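Local coordinates for protein Xaa-Pro Dipeptidase (Alteromonas macleodii, PDB 2QS8) that probably acts as a metal-dependent carboxypeptidase or dipeptidase of the amidohydrolase superfamily, removing C-terminal residues from short peptides within a TIM-barrel active site, at residues E75-K79 with N292-E296; K142-T147 with Q169-N173. The contacts are given in a common frame with arbitrary orientation. Residue numbers count along the deposited sequence, not the author numbering.

Contact 1: E75-K79 with N292-E296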
ATOM      1  N   GLU A  75     -12.369  29.434 -16.202  1.00 26.06           N
ATOM      2  CA  GLU A  75     -12.781  29.711 -17.582  1.00 25.30           C
ATOM      3  C   GLU A  75     -11.498  29.634 -18.386  1.00 23.76           C
ATOM      4  O   GLU A  75     -10.594  30.447 -18.190  1.00 24.85           O
ATOM      5  CB  GLU A  75     -13.385  31.101 -17.731  1.00 25.99           C
ATOM      6  CG  GLU A  75     -14.696  31.276 -17.001  1.00 30.68           C
ATOM      7  CD  GLU A  75     -15.468  32.492 -17.472  1.00 30.49           C
ATOM      8  OE1 GLU A  75     -14.849  33.572 -17.585  1.00 29.83           O
ATOM      9  OE2 GLU A  75     -16.689  32.358 -17.716  1.00 28.65           O
ATOM     10  N   TYR A  76     -11.415  28.663 -19.284  1.00 23.69           N
ATOM     11  CA  TYR A  76     -10.203  28.477 -20.072  1.00 27.01           C
ATOM     12  C   TYR A  76      -9.766  29.712 -20.857  1.00 28.28           C
ATOM     13  O   TYR A  76     -10.540  30.274 -21.632  1.00 29.21           O
ATOM     14  CB  TYR A  76     -10.353  27.304 -21.049  1.00 27.51           C
ATOM     15  CG  TYR A  76      -9.014  26.745 -21.443  1.00 29.25           C
ATOM     16  CD1 TYR A  76      -8.307  25.920 -20.570  1.00 29.27           C
ATOM     17  CD2 TYR A  76      -8.389  27.142 -22.626  1.00 31.41           C
ATOM     18  CE1 TYR A  76      -7.012  25.514 -20.850  1.00 30.13           C
ATOM     19  CE2 TYR A  76      -7.088  26.740 -22.920  1.00 30.79           C
ATOM     20  CZ  TYR A  76      -6.402  25.929 -22.022  1.00 31.72           C
ATOM     21  OH  TYR A  76      -5.095  25.558 -22.269  1.00 32.90           O
ATOM     22  N   GLN A  77      -8.522  30.122 -20.646  1.00 27.80           N
ATOM     23  CA  GLN A  77      -7.955  31.273 -21.338  1.00 27.88           C
ATOM     24  C   GLN A  77      -6.710  30.830 -22.089  1.00 28.50           C
ATOM     25  O   GLN A  77      -6.012  29.905 -21.664  1.00 28.01           O
ATOM     26  CB  GLN A  77      -7.573  32.372 -20.341  1.00 29.65           C
ATOM     27  CG  GLN A  77      -8.751  33.066 -19.677  1.00 31.56           C
ATOM     28  CD  GLN A  77      -8.321  34.104 -18.664  1.00 34.54           C
ATOM     29  OE1 GLN A  77      -7.725  33.773 -17.638  1.00 35.16           O
ATOM     30  NE2 GLN A  77      -8.621  35.366 -18.944  1.00 36.71           N
ATOM     31  N   SER A  78      -6.435  31.492 -23.206  1.00 27.29           N
ATOM     32  CA  SER A  78      -5.258  31.202 -24.013  1.00 24.80           C
ATOM     33  C   SER A  78      -3.989  31.427 -23.180  1.00 23.23           C
ATOM     34  O   SER A  78      -4.033  32.059 -22.116  1.00 21.95           O
ATOM     35  CB  SER A  78      -5.217  32.142 -25.220  1.00 24.56           C
ATOM     36  OG  SER A  78      -5.059  33.486 -24.795  1.00 22.67           O
ATOM     37  N   LYS A  79      -2.869  30.901 -23.677  1.00 22.09           N
ATOM     38  CA  LYS A  79      -1.583  31.065 -23.020  1.00 21.43           C
ATOM     39  C   LYS A  79      -1.286  32.553 -22.832  1.00 22.39           C
ATOM     40  O   LYS A  79      -0.806  32.975 -21.783  1.00 23.54           O
ATOM     41  CB  LYS A  79      -0.471  30.429 -23.854  1.00 22.47           C
ATOM     42  CG  LYS A  79      -0.517  28.911 -23.898  1.00 21.07           C
ATOM     43  CD  LYS A  79       0.613  28.343 -24.761  1.00 21.95           C
ATOM     44  CE  LYS A  79       1.986  28.675 -24.187  1.00 23.30           C
ATOM     45  NZ  LYS A  79       3.073  28.145 -25.055  1.00 22.39           N
ATOM     46  N   ASN A 292      -0.685  28.872 -30.781  1.00 34.81           N
ATOM     47  CA  ASN A 292      -0.335  29.169 -29.392  1.00 34.39           C
ATOM     48  C   ASN A 292      -1.491  29.497 -28.460  1.00 33.35           C
ATOM     49  O   ASN A 292      -1.296  30.155 -27.433  1.00 34.13           O
ATOM     50  CB  ASN A 292       0.690  30.308 -29.342  1.00 35.59           C
ATOM     51  CG  ASN A 292       1.966  29.977 -30.103  1.00 36.25           C
ATOM     52  OD1 ASN A 292       2.642  28.994 -29.800  1.00 39.90           O
ATOM     53  ND2 ASN A 292       2.295  30.797 -31.097  1.00 33.90           N
ATOM     54  N   PHE A 293      -2.697  29.065 -28.816  1.00 32.02           N
ATOM     55  CA  PHE A 293      -3.847  29.303 -27.955  1.00 29.75           C
ATOM     56  C   PHE A 293      -3.714  28.267 -26.839  1.00 28.62           C
ATOM     57  O   PHE A 293      -3.723  28.607 -25.654  1.00 26.59           O
ATOM     58  CB  PHE A 293      -5.159  29.091 -28.701  1.00 31.56           C
ATOM     59  CG  PHE A 293      -6.373  29.380 -27.867  1.00 34.66           C
ATOM     60  CD1 PHE A 293      -6.901  30.662 -27.812  1.00 33.24           C
ATOM     61  CD2 PHE A 293      -6.962  28.376 -27.098  1.00 34.35           C
ATOM     62  CE1 PHE A 293      -7.990  30.939 -27.012  1.00 35.84           C
ATOM     63  CE2 PHE A 293      -8.050  28.646 -26.293  1.00 34.03           C
ATOM     64  CZ  PHE A 293      -8.566  29.932 -26.248  1.00 35.13           C
ATOM     65  N   PHE A 294      -3.584  27.008 -27.252  1.00 26.52           N
ATOM     66  CA  PHE A 294      -3.417  25.877 -26.347  1.00 28.65           C
ATOM     67  C   PHE A 294      -1.922  25.541 -26.243  1.00 30.33           C
ATOM     68  O   PHE A 294      -1.113  25.958 -27.076  1.00 28.84           O
ATOM     69  CB  PHE A 294      -4.123  24.622 -26.890  1.00 28.40           C
ATOM     70  CG  PHE A 294      -5.636  24.715 -26.938  1.00 29.43           C
ATOM     71  CD1 PHE A 294      -6.381  24.833 -25.769  1.00 27.11           C
ATOM     72  CD2 PHE A 294      -6.312  24.642 -28.157  1.00 26.52           C
ATOM     73  CE1 PHE A 294      -7.777  24.875 -25.814  1.00 28.46           C
ATOM     74  CE2 PHE A 294      -7.708  24.685 -28.211  1.00 27.93           C
ATOM     75  CZ  PHE A 294      -8.440  24.800 -27.043  1.00 28.28           C
ATOM     76  N   PRO A 295      -1.533  24.807 -25.193  1.00 30.09           N
ATOM     77  CA  PRO A 295      -0.120  24.444 -25.071  1.00 29.85           C
ATOM     78  C   PRO A 295       0.120  23.502 -26.257  1.00 30.01           C
ATOM     79  O   PRO A 295      -0.828  22.893 -26.759  1.00 29.47           O
ATOM     80  CB  PRO A 295      -0.068  23.720 -23.731  1.00 29.62           C
ATOM     81  CG  PRO A 295      -1.124  24.441 -22.934  1.00 30.33           C
ATOM     82  CD  PRO A 295      -2.252  24.579 -23.927  1.00 29.75           C
ATOM     83  N   GLU A 296       1.363  23.380 -26.706  1.00 29.21           N
ATOM     84  CA  GLU A 296       1.662  22.517 -27.841  1.00 31.24           C
ATOM     85  C   GLU A 296       1.261  21.056 -27.650  1.00 30.40           C
ATOM     86  O   GLU A 296       0.875  20.383 -28.604  1.00 29.68           O
ATOM     87  CB  GLU A 296       3.156  22.592 -28.191  1.00 33.77           C
ATOM     88  CG  GLU A 296       3.601  23.938 -28.752  1.00 39.01           C
ATOM     89  CD  GLU A 296       2.670  24.464 -29.843  1.00 43.07           C
ATOM     90  OE1 GLU A 296       2.431  23.738 -30.832  1.00 44.65           O
ATOM     91  OE2 GLU A 296       2.178  25.608 -29.709  1.00 45.53           O
TER
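Two loops can be joined with little main-chain bonding when aromatic side chains supply the surface, and 75-79 with 292-296 is a compact example. Its one backbone hydrogen bond runs from Lys79 N to Phe293 O (3.1 Å, 149° at the hydrogen), and the same carbonyl accepts a CA-H...O contact from Ser78 CA at 3.4 Å. The CA atoms that come nearest are those of Ser78 and Phe293, 4.6 Å apart.

Aromatic packing makes up much of the remainder. Ser78 CB sits over a face of the Phe293 ring, 3.8 Å from its centroid, a CH-pi contact. Tyr76 CE2 lies 3.5 Å from Phe294 CD1, the two rings inclined at 39°, while Phe293 CE2 meets the edge of the Tyr76 ring, 4.0 Å from Tyr76 CD2. Beyond the ring, Tyr76 OH touches Pro295 CD at 3.4 Å. Lys79 uses its aliphatic chain: Lys79 CB is 3.7 Å from Asn292 O, and Lys79 CD is 4.0 Å from Pro295 CA.

The loop after strand 69-70 thereby meets the one that follows helix 278-287, a helix on which Phe293 and Phe294 also pack. Both Tyr76 and Phe294 touch Leu202 of the methionine pocket, and the Tyr76 side chain comes within about 8 Å of the bound methionine. With a single hydrogen bond and no salt bridge between the segments, this junction near the pocket depends mainly on the fit of apolar surfaces.

Contact 2: K142-T147 with Q169-N173; sequences KTIATT and QGVVN
Three hydrogen bonds tie 142-147 to 169-173. Gly170 O accepts from Ala145 N (2.7 Å, 169°) and Ala145 O from Val172 N (2.7 Å, 157°), so the main chain of Ala145 brackets Val171 as in a parallel beta bridge, with CA atoms 4.9 Å apart. The third, from Asn173 ND2 to Thr147 OG1 (2.9 Å, 170°), joins side chains, both with chi1 m.

The register pairs Ile144 with Gly170, Ala145 with Val171 and Thr146 with Val172, and the segments run 39° apart end to end. Ala145 (-142/168) and Val171 (-118/118) are extended and direct their side chains to the same face. CA-H...O contacts supplement the bonds: Val171 CA to Ala145 O at 3.0 Å and Thr146 CA to Val172 O at 3.1 Å. Gly170 adopts 98/7, its CA 4.2 Å from Lys142 CG; a beta carbon would clash with that CG and, at this positive phi, jam against Gln169 O, sufficient reason alone. Lys142 (chi1 t, chi2 p) curls back so that NZ donates to Thr143 O (2.7 Å) and also to Ala151 O.

Farther out, Ile144 CG2 meets Val172 CG2 at 4.0 Å, and both side chains pack on helix 175-188. Val171 CG1 approaches Thr147 N at 3.5 Å. In this short parallel pair, 142-147 follows strand 136-139 and 171-172 leads into helix 175-188. Two backbone bonds join the segments, Ile144 extends the bonding to Lys194 and Thr196 of strand 192-196, and Asn173 uses ND2 for Thr147 OG1 and OD1 for Arg183 of a second subunit.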
ATOM      1  N   LYS A 142     -12.812  17.336  -5.672  1.00 19.58           N
ATOM      2  CA  LYS A 142     -11.663  17.048  -6.520  1.00 19.56           C
ATOM      3  C   LYS A 142     -11.878  15.812  -7.379  1.00 19.15           C
ATOM      4  O   LYS A 142     -12.223  14.748  -6.870  1.00 19.33           O
ATOM      5  CB  LYS A 142     -10.400  16.849  -5.673  1.00 19.76           C
ATOM      6  CG  LYS A 142      -9.161  16.452  -6.488  1.00 18.64           C
ATOM      7  CD  LYS A 142      -8.565  17.624  -7.268  1.00 17.83           C
ATOM      8  CE  LYS A 142      -7.483  17.151  -8.231  1.00 17.23           C
ATOM      9  NZ  LYS A 142      -8.057  16.468  -9.423  1.00 18.96           N
ATOM     10  N   THR A 143     -11.688  15.967  -8.683  1.00 18.84           N
ATOM     11  CA  THR A 143     -11.832  14.852  -9.622  1.00 19.00           C
ATOM     12  C   THR A 143     -10.719  13.855  -9.297  1.00 18.24           C
ATOM     13  O   THR A 143      -9.588  14.247  -9.055  1.00 17.33           O
ATOM     14  CB  THR A 143     -11.650  15.312 -11.097  1.00 18.39           C
ATOM     15  OG1 THR A 143     -12.691  16.235 -11.443  1.00 17.91           O
ATOM     16  CG2 THR A 143     -11.701  14.111 -12.038  1.00 14.84           C
ATOM     17  N   ILE A 144     -11.040  12.569  -9.284  1.00 19.38           N
ATOM     18  CA  ILE A 144     -10.039  11.573  -8.960  1.00 19.98           C
ATOM     19  C   ILE A 144      -9.364  11.021 -10.209  1.00 19.88           C
ATOM     20  O   ILE A 144     -10.023  10.705 -11.198  1.00 20.83           O
ATOM     21  CB  ILE A 144     -10.641  10.421  -8.152  1.00 20.91           C
ATOM     22  CG1 ILE A 144     -11.232  10.960  -6.848  1.00 19.77           C
ATOM     23  CG2 ILE A 144      -9.565   9.367  -7.875  1.00 18.71           C
ATOM     24  CD1 ILE A 144     -11.893   9.890  -5.974  1.00 20.61           C
ATOM     25  N   ALA A 145      -8.042  10.908 -10.138  1.00 18.97           N
ATOM     26  CA  ALA A 145      -7.250  10.419 -11.250  1.00 16.87           C
ATOM     27  C   ALA A 145      -6.093   9.546 -10.780  1.00 15.74           C
ATOM     28  O   ALA A 145      -5.777   9.484  -9.586  1.00 14.66           O
ATOM     29  CB  ALA A 145      -6.690  11.606 -12.046  1.00 16.73           C
ATOM     30  N   THR A 146      -5.469   8.867 -11.741  1.00 15.10           N
ATOM     31  CA  THR A 146      -4.301   8.049 -11.464  1.00 15.64           C
ATOM     32  C   THR A 146      -3.077   8.891 -11.843  1.00 16.05           C
ATOM     33  O   THR A 146      -3.202   9.877 -12.564  1.00 15.36           O
ATOM     34  CB  THR A 146      -4.306   6.750 -12.281  1.00 15.50           C
ATOM     35  OG1 THR A 146      -4.522   7.037 -13.664  1.00 14.12           O
ATOM     36  CG2 THR A 146      -5.401   5.845 -11.776  1.00 15.03           C
ATOM     37  N   THR A 147      -1.906   8.499 -11.354  1.00 16.96           N
ATOM     38  CA  THR A 147      -0.681   9.243 -11.637  1.00 16.87           C
ATOM     39  C   THR A 147      -0.565   9.688 -13.096  1.00 17.14           C
ATOM     40  O   THR A 147      -0.607   8.874 -14.009  1.00 17.75           O
ATOM     41  CB  THR A 147       0.556   8.415 -11.266  1.00 18.90           C
ATOM     42  OG1 THR A 147       0.547   8.171  -9.853  1.00 17.35           O
ATOM     43  CG2 THR A 147       1.855   9.151 -11.676  1.00 16.98           C
ATOM     44  N   GLN A 169      -5.415  13.474  -2.090  1.00 18.82           N
ATOM     45  CA  GLN A 169      -5.404  14.651  -2.941  1.00 20.81           C
ATOM     46  C   GLN A 169      -6.056  14.365  -4.301  1.00 20.72           C
ATOM     47  O   GLN A 169      -6.090  15.230  -5.170  1.00 20.23           O
ATOM     48  CB  GLN A 169      -3.967  15.154  -3.142  1.00 20.76           C
ATOM     49  CG  GLN A 169      -3.343  15.685  -1.883  1.00 22.05           C
ATOM     50  CD  GLN A 169      -1.894  16.106  -2.069  1.00 25.78           C
ATOM     51  OE1 GLN A 169      -1.094  15.387  -2.666  1.00 24.11           O
ATOM     52  NE2 GLN A 169      -1.547  17.277  -1.538  1.00 24.82           N
ATOM     53  N   GLY A 170      -6.557  13.144  -4.490  1.00 20.09           N
ATOM     54  CA  GLY A 170      -7.193  12.812  -5.751  1.00 18.56           C
ATOM     55  C   GLY A 170      -6.375  12.074  -6.809  1.00 17.77           C
ATOM     56  O   GLY A 170      -6.845  11.913  -7.935  1.00 16.65           O
ATOM     57  N   VAL A 171      -5.158  11.653  -6.466  1.00 17.35           N
ATOM     58  CA  VAL A 171      -4.305  10.896  -7.389  1.00 16.31           C
ATOM     59  C   VAL A 171      -4.055   9.526  -6.751  1.00 17.58           C
ATOM     60  O   VAL A 171      -3.468   9.416  -5.671  1.00 17.38           O
ATOM     61  CB  VAL A 171      -2.974  11.613  -7.662  1.00 18.03           C
ATOM     62  CG1 VAL A 171      -2.210  10.893  -8.796  1.00 14.51           C
ATOM     63  CG2 VAL A 171      -3.254  13.067  -8.037  1.00 18.07           C
ATOM     64  N   VAL A 172      -4.517   8.484  -7.434  1.00 18.24           N
ATOM     65  CA  VAL A 172      -4.455   7.124  -6.913  1.00 17.33           C
ATOM     66  C   VAL A 172      -3.865   6.057  -7.826  1.00 17.47           C
ATOM     67  O   VAL A 172      -3.722   6.248  -9.030  1.00 17.19           O
ATOM     68  CB  VAL A 172      -5.879   6.646  -6.573  1.00 15.94           C
ATOM     69  CG1 VAL A 172      -6.535   7.597  -5.584  1.00 14.83           C
ATOM     70  CG2 VAL A 172      -6.702   6.571  -7.861  1.00 12.12           C
ATOM     71  N   ASN A 173      -3.560   4.917  -7.217  1.00 17.86           N
ATOM     72  CA  ASN A 173      -3.033   3.745  -7.905  1.00 20.34           C
ATOM     73  C   ASN A 173      -3.502   2.541  -7.077  1.00 20.38           C
ATOM     74  O   ASN A 173      -3.196   2.444  -5.888  1.00 22.23           O
ATOM     75  CB  ASN A 173      -1.500   3.782  -7.974  1.00 18.15           C
ATOM     76  CG  ASN A 173      -0.983   4.843  -8.924  1.00 21.51           C
ATOM     77  OD1 ASN A 173      -1.195   4.771 -10.141  1.00 19.98           O
ATOM     78  ND2 ASN A 173      -0.302   5.845  -8.375  1.00 17.56           N
TER

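Contact 2 is nested in sequence within the long span of chain that contact 1 closes, yet the two do not touch: their centres are 24 Å apart and their nearest atoms about 14 Å. Contact 1 is a surface junction between irregular loops, whereas contact 2 is buried and includes a short parallel strand pair. They share no helix or strand, but each comes within 10 Å of the bound methionine, through Tyr76 in one and Thr143 in the other. Their chemistry follows their setting: aromatic surface dominates in the first, paired backbone polarity in the second. Contact 2 also borders neighbouring subunits, while no other chain of the tetramer reaches contact 1.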